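Local atomic coordinates of type III chaperone protein ShcA (Pseudomonas syringae pv. tomato, PDB entry 4G6T), a protein that probably acts as a class IA type III secretion chaperone of the CesT family, binding a cognate effector before its export. Residues L7-L12 / E104-P109; L54-L59 / Q99-E104. One frame throughout, in Å; residues are numbered along the deposited sequence.

Contact 1 of 2, residues L7-L12 / E104-P109; sequences LFYKTL and EKLSVP
Leu12, in the first turns of helix 8-19, and Val108, at the start of helix 108-127, bring the two backbones to their nearest approach, 6.7 Å between the CA atoms, and no hydrogen bond joins the segments. What holds them is a cluster of apolar side chains around Leu106, in the link between the 3-10 turn 103-105 and the helix that follows. Leu106 reaches toward helix 8-19 and makes its contacts through both methyls and CB. CD1 lies 3.7 Å from Tyr9 CE1 and nearly as close to CD1 of the same ring, the two side chains crossing at about a right angle. The same methyl sits at the edge of the Phe8 ring, near its plane, with CE2 of Phe8 4.1 Å from CD1 of Leu106. The other branch, CD2, meets Leu12 CD2 at 3.7 Å, and CB of Leu106 is 3.9 Å from that Leu12 CD2. CG of Leu12 stands anti to its backbone N (chi1 172°), on the side of segment 104-109, and its two methyls serve different partners: CD2 rests on Leu106, while CD1 packs 3.6 Å from Val108 CG2 and equally close to the carbonyl carbon of Ser107. Leu12 thus bridges the residues before and after the helix cap. Ser107 is that N-cap; its CB points away from helix 8-19, and OG accepts a hydrogen bond from Thr110 N, fixing the first turn of helix 108-127 next to the leucine. Arg103 lies against both Phe8 and Tyr9, and Phe27 also touches the tyrosine ring. The contact is a surface one, joining the N-terminal helix 8-19 to the connection by which strand 95-102, next to the edge strand 85-88 in the antiparallel sheet, passes into the C-terminal helix 108-127.

Contact 2 of 2, residues L54-L59 / Q99-E104; sequences LLLIGL and QSIPRE
Two neighbouring strands of the antiparallel sheet in this CesT-family fold, 53-59 and 95-102, pair here deep in the chain. Leu54 with Ile101 and Leu56 with Gln99 are hydrogen-bonded pairs, flanking the non-hydrogen-bonded pair of Leu55 and Ser100. Each outer pair is tied by two bonds: Leu54 N to Ile101 O and Ile101 N back to Leu54 O, both 2.9 Å, then Leu56 N to Gln99 O at 2.8 Å, answered by Gln99 N to Leu56 O. On the face carrying Leu54, Leu56, Gln99 and Ile101, Leu56 CD1 meets Ile101 CD1 at 4.0 Å, and helix 108-127 covers Leu56 with Met115 and Leu118. The other face carries Leu55, where an apolar side chain of another protein's chain packs. CG of Leu55 stands anti to its carbonyl carbon (chi1 -59°) and CD1 anti to CA (chi2 162°), which turns CD2 to Ser100 CB, 3.6 Å away. Gln99 turns its amide away from strand 53-59: NE2 donates to Glu114 OE1 and Ala82 O, while OE1 receives the N-H of Ser100 on a lone pair, in the carbonyl plane, 3.0 Å from Ser100 N to Gln99 OE1 and bent to 134° at the hydrogen.

How the contacts relate
The centres of the two contacts lie about 11 Å apart, and they share Glu104, within the 3-10 turn 103-105 that follows strand 95-102 and precedes helix 108-127. Along the chain, helix 8-19 comes first, then strand 53-59, then the continuous run 99-109 that serves both contacts. Contact 2 is buried within the sheet; contact 1 lies at the surface, its centre about 14 Å from the centre of the chain. Leu106 joins them physically, its CD2 packing 3.6 Å from Ile101 CG2 and also against Leu54 CD2. The N-terminal helix, central strands and C-terminal helix are thereby packed together within the ShcA chain.

Contact 1 of 2, residues L7-L12 / E104-P109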
loop_
_atom_site.group_PDB
_atom_site.type_symbol
_atom_site.label_atom_id
_atom_site.label_comp_id
_atom_site.label_asym_id
_atom_site.label_seq_id
_atom_site.Cartn_x
_atom_site.Cartn_y
_atom_site.Cartn_z
ATOM N N LEU A 7 -8.149 -15.111 -2.527
ATOM C CA LEU A 7 -6.707 -15.174 -2.820
ATOM C C LEU A 7 -6.308 -14.465 -4.104
ATOM O O LEU A 7 -5.175 -14.463 -4.479
ATOM C CB LEU A 7 -6.190 -16.612 -2.820
ATOM C CG LEU A 7 -6.021 -17.250 -1.470
ATOM C CD1 LEU A 7 -6.074 -18.759 -1.627
ATOM C CD2 LEU A 7 -4.745 -16.692 -0.829
ATOM N N PHE A 8 -7.272 -13.901 -4.849
ATOM C CA PHE A 8 -7.001 -13.133 -6.057
ATOM C C PHE A 8 -5.924 -12.041 -5.855
ATOM O O PHE A 8 -5.097 -11.835 -6.701
ATOM C CB PHE A 8 -8.305 -12.469 -6.492
ATOM C CG PHE A 8 -8.246 -11.773 -7.813
ATOM C CD1 PHE A 8 -8.484 -12.488 -8.973
ATOM C CD2 PHE A 8 -7.913 -10.435 -7.899
ATOM C CE1 PHE A 8 -8.458 -11.863 -10.228
ATOM C CE2 PHE A 8 -7.853 -9.797 -9.151
ATOM C CZ PHE A 8 -8.117 -10.522 -10.307
ATOM N N TYR A 9 -6.021 -11.354 -4.713
ATOM C CA TYR A 9 -5.113 -10.256 -4.369
ATOM C C TYR A 9 -3.667 -10.757 -4.229
ATOM O O TYR A 9 -2.758 -10.176 -4.806
ATOM C CB TYR A 9 -5.561 -9.549 -3.092
ATOM C CG TYR A 9 -7.014 -9.046 -3.197
ATOM C CD1 TYR A 9 -7.336 -7.923 -3.962
ATOM C CD2 TYR A 9 -8.046 -9.781 -2.644
ATOM C CE1 TYR A 9 -8.671 -7.552 -4.111
ATOM C CE2 TYR A 9 -9.360 -9.419 -2.794
ATOM C CZ TYR A 9 -9.654 -8.314 -3.545
ATOM O OH TYR A 9 -11.027 -7.970 -3.651
ATOM N N LYS A 10 -3.520 -11.875 -3.525
ATOM C CA LYS A 10 -2.191 -12.498 -3.394
ATOM C C LYS A 10 -1.656 -12.894 -4.744
ATOM O O LYS A 10 -0.478 -12.698 -5.079
ATOM C CB LYS A 10 -2.278 -13.718 -2.503
ATOM C CG LYS A 10 -0.966 -14.469 -2.488
ATOM C CD LYS A 10 -0.999 -15.756 -1.695
ATOM C CE LYS A 10 0.393 -16.381 -1.619
ATOM N NZ LYS A 10 0.943 -16.855 -2.901
ATOM N N THR A 11 -2.471 -13.533 -5.573
ATOM C CA THR A 11 -2.021 -13.913 -6.888
ATOM C C THR A 11 -1.494 -12.736 -7.711
ATOM O O THR A 11 -0.485 -12.799 -8.425
ATOM C CB THR A 11 -3.129 -14.687 -7.642
ATOM O OG1 THR A 11 -3.545 -15.739 -6.766
ATOM C CG2 THR A 11 -2.609 -15.199 -8.967
ATOM N N LEU A 12 -2.221 -11.622 -7.610
ATOM C CA LEU A 12 -1.816 -10.407 -8.285
ATOM C C LEU A 12 -0.475 -9.935 -7.727
ATOM O O LEU A 12 0.399 -9.529 -8.497
ATOM C CB LEU A 12 -2.866 -9.306 -8.106
ATOM C CG LEU A 12 -2.458 -7.928 -8.621
ATOM C CD1 LEU A 12 -2.259 -7.938 -10.096
ATOM C CD2 LEU A 12 -3.553 -6.959 -8.160
ATOM N N GLU A 104 -12.434 -5.986 -10.007
ATOM C CA GLU A 104 -12.705 -6.056 -11.464
ATOM C C GLU A 104 -11.701 -5.357 -12.365
ATOM O O GLU A 104 -11.596 -5.644 -13.538
ATOM C CB GLU A 104 -14.093 -5.411 -11.763
ATOM C CG GLU A 104 -15.324 -6.092 -11.145
ATOM C CD GLU A 104 -15.668 -5.742 -9.666
ATOM O OE1 GLU A 104 -14.895 -5.034 -8.946
ATOM O OE2 GLU A 104 -16.740 -6.220 -9.190
ATOM N N LYS A 105 -11.026 -4.323 -11.863
ATOM C CA LYS A 105 -10.095 -3.555 -12.641
ATOM C C LYS A 105 -8.624 -3.856 -12.361
ATOM O O LYS A 105 -7.755 -3.275 -12.990
ATOM C CB LYS A 105 -10.329 -2.065 -12.366
ATOM C CG LYS A 105 -11.620 -1.548 -13.002
ATOM C CD LYS A 105 -12.117 -0.217 -12.431
ATOM C CE LYS A 105 -13.609 0.028 -12.714
ATOM N NZ LYS A 105 -14.558 -1.122 -12.459
ATOM N N LEU A 106 -8.345 -4.772 -11.450
ATOM C CA LEU A 106 -6.972 -5.041 -11.079
ATOM C C LEU A 106 -6.245 -5.798 -12.157
ATOM O O LEU A 106 -6.797 -6.712 -12.827
ATOM C CB LEU A 106 -6.884 -5.849 -9.797
ATOM C CG LEU A 106 -7.207 -5.172 -8.485
ATOM C CD1 LEU A 106 -7.400 -6.150 -7.317
ATOM C CD2 LEU A 106 -6.030 -4.213 -8.235
ATOM N N SER A 107 -5.018 -5.408 -12.350
ATOM C CA SER A 107 -4.059 -6.063 -13.211
ATOM C C SER A 107 -2.706 -5.580 -12.837
ATOM O O SER A 107 -2.579 -4.566 -12.142
ATOM C CB SER A 107 -4.277 -5.726 -14.695
ATOM O OG SER A 107 -3.920 -4.350 -15.027
ATOM N N VAL A 108 -1.657 -6.248 -13.290
ATOM C CA VAL A 108 -0.326 -5.819 -12.930
ATOM C C VAL A 108 -0.021 -4.422 -13.508
ATOM O O VAL A 108 0.432 -3.537 -12.741
ATOM C CB VAL A 108 0.748 -6.885 -13.282
ATOM C CG1 VAL A 108 2.133 -6.311 -13.123
ATOM C CG2 VAL A 108 0.577 -8.071 -12.343
ATOM N N PRO A 109 -0.318 -4.149 -14.790
ATOM C CA PRO A 109 -0.044 -2.762 -15.287
ATOM C C PRO A 109 -0.870 -1.696 -14.565
ATOM O O PRO A 109 -0.325 -0.602 -14.330
ATOM C CB PRO A 109 -0.410 -2.810 -16.758
ATOM C CG PRO A 109 -0.312 -4.286 -17.124
ATOM C CD PRO A 109 -0.746 -5.034 -15.900
#

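Contact 2 of 2, residues L54-L59 / Q99-E104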
loop_
_atom_site.group_PDB
_atom_site.type_symbol
_atom_site.label_atom_id
_atom_site.label_comp_id
_atom_site.label_asym_id
_atom_site.label_seq_id
_atom_site.Cartn_x
_atom_site.Cartn_y
_atom_site.Cartn_z
ATOM N N LEU A 54 -8.830 -3.236 -3.710
ATOM C CA LEU A 54 -7.468 -3.124 -3.168
ATOM C C LEU A 54 -7.218 -1.655 -2.901
ATOM O O LEU A 54 -7.437 -0.814 -3.778
ATOM C CB LEU A 54 -6.503 -3.656 -4.180
ATOM C CG LEU A 54 -5.010 -3.688 -3.726
ATOM C CD1 LEU A 54 -4.780 -4.674 -2.565
ATOM C CD2 LEU A 54 -4.052 -3.938 -4.909
ATOM N N LEU A 55 -6.706 -1.363 -1.723
ATOM C CA LEU A 55 -6.348 0.029 -1.370
ATOM C C LEU A 55 -4.866 0.220 -1.433
ATOM O O LEU A 55 -4.130 -0.635 -0.926
ATOM C CB LEU A 55 -6.860 0.379 -0.018
ATOM C CG LEU A 55 -8.386 0.248 0.151
ATOM C CD1 LEU A 55 -8.799 0.187 1.590
ATOM C CD2 LEU A 55 -9.020 1.351 -0.656
ATOM N N LEU A 56 -4.477 1.319 -2.033
ATOM C CA LEU A 56 -3.097 1.825 -1.995
ATOM C C LEU A 56 -3.108 2.996 -1.044
ATOM O O LEU A 56 -3.878 3.970 -1.242
ATOM C CB LEU A 56 -2.657 2.262 -3.355
ATOM C CG LEU A 56 -2.424 1.264 -4.476
ATOM C CD1 LEU A 56 -3.515 0.189 -4.552
ATOM C CD2 LEU A 56 -2.220 1.887 -5.824
ATOM N N ILE A 57 -2.277 2.980 -0.009
ATOM C CA ILE A 57 -2.310 3.974 1.030
ATOM C C ILE A 57 -0.912 4.484 1.256
ATOM O O ILE A 57 0.039 3.689 1.330
ATOM C CB ILE A 57 -2.817 3.444 2.356
ATOM C CG1 ILE A 57 -4.138 2.629 2.193
ATOM C CG2 ILE A 57 -3.063 4.577 3.369
ATOM C CD1 ILE A 57 -4.624 1.850 3.386
ATOM N N GLY A 58 -0.759 5.794 1.293
ATOM C CA GLY A 58 0.542 6.398 1.467
ATOM C C GLY A 58 0.584 7.414 2.558
ATOM O O GLY A 58 -0.376 8.128 2.824
ATOM N N LEU A 59 1.746 7.547 3.203
ATOM C CA LEU A 59 1.975 8.581 4.243
ATOM C C LEU A 59 2.294 9.890 3.589
ATOM O O LEU A 59 3.238 10.009 2.854
ATOM C CB LEU A 59 3.132 8.164 5.185
ATOM C CG LEU A 59 3.532 9.267 6.171
ATOM C CD1 LEU A 59 2.425 9.721 7.100
ATOM C CD2 LEU A 59 4.730 8.758 7.042
ATOM N N GLN A 99 -5.602 5.511 -2.948
ATOM C CA GLN A 99 -6.279 5.195 -4.223
ATOM C C GLN A 99 -6.922 3.853 -4.019
ATOM O O GLN A 99 -6.370 2.987 -3.340
ATOM C CB GLN A 99 -5.328 5.179 -5.374
ATOM C CG GLN A 99 -5.880 4.757 -6.743
ATOM C CD GLN A 99 -7.008 5.648 -7.240
ATOM O OE1 GLN A 99 -8.044 5.769 -6.603
ATOM N NE2 GLN A 99 -6.719 6.355 -8.271
ATOM N N SER A 100 -8.112 3.649 -4.544
ATOM C CA SER A 100 -8.779 2.359 -4.486
ATOM C C SER A 100 -8.905 1.819 -5.871
ATOM O O SER A 100 -9.189 2.537 -6.833
ATOM C CB SER A 100 -10.167 2.458 -3.857
ATOM O OG SER A 100 -10.832 1.217 -3.936
ATOM N N ILE A 101 -8.682 0.518 -6.024
ATOM C CA ILE A 101 -8.838 -0.162 -7.330
ATOM C C ILE A 101 -9.849 -1.316 -7.106
ATOM O O ILE A 101 -9.618 -2.240 -6.315
ATOM C CB ILE A 101 -7.530 -0.732 -7.903
ATOM C CG1 ILE A 101 -6.363 0.276 -7.907
ATOM C CG2 ILE A 101 -7.827 -1.291 -9.292
ATOM C CD1 ILE A 101 -5.004 -0.349 -8.230
ATOM N N PRO A 102 -11.012 -1.258 -7.775
ATOM C CA PRO A 102 -11.937 -2.396 -7.616
ATOM C C PRO A 102 -11.314 -3.662 -8.185
ATOM O O PRO A 102 -10.546 -3.615 -9.143
ATOM C CB PRO A 102 -13.135 -1.992 -8.450
ATOM C CG PRO A 102 -12.965 -0.579 -8.788
ATOM C CD PRO A 102 -11.506 -0.203 -8.700
ATOM N N ARG A 103 -11.696 -4.778 -7.550
ATOM C CA ARG A 103 -11.140 -6.102 -7.937
ATOM C C ARG A 103 -11.270 -6.327 -9.436
ATOM O O ARG A 103 -10.312 -6.804 -10.073
ATOM C CB ARG A 103 -11.804 -7.222 -7.131
ATOM C CG ARG A 103 -11.291 -8.662 -7.442
ATOM C CD ARG A 103 -12.451 -9.724 -7.442
ATOM N NE ARG A 103 -12.789 -10.211 -6.116
ATOM C CZ ARG A 103 -12.522 -11.437 -5.628
ATOM N NH1 ARG A 103 -11.911 -12.387 -6.364
ATOM N NH2 ARG A 103 -12.896 -11.738 -4.382
ATOM N N GLU A 104 -12.434 -5.986 -10.007
ATOM C CA GLU A 104 -12.705 -6.056 -11.464
ATOM C C GLU A 104 -11.701 -5.357 -12.365
ATOM O O GLU A 104 -11.596 -5.644 -13.538
ATOM C CB GLU A 104 -14.093 -5.411 -11.763
ATOM C CG GLU A 104 -15.324 -6.092 -11.145
ATOM C CD GLU A 104 -15.668 -5.742 -9.666
ATOM O OE1 GLU A 104 -14.895 -5.034 -8.946
ATOM O OE2 GLU A 104 -16.740 -6.220 -9.190
#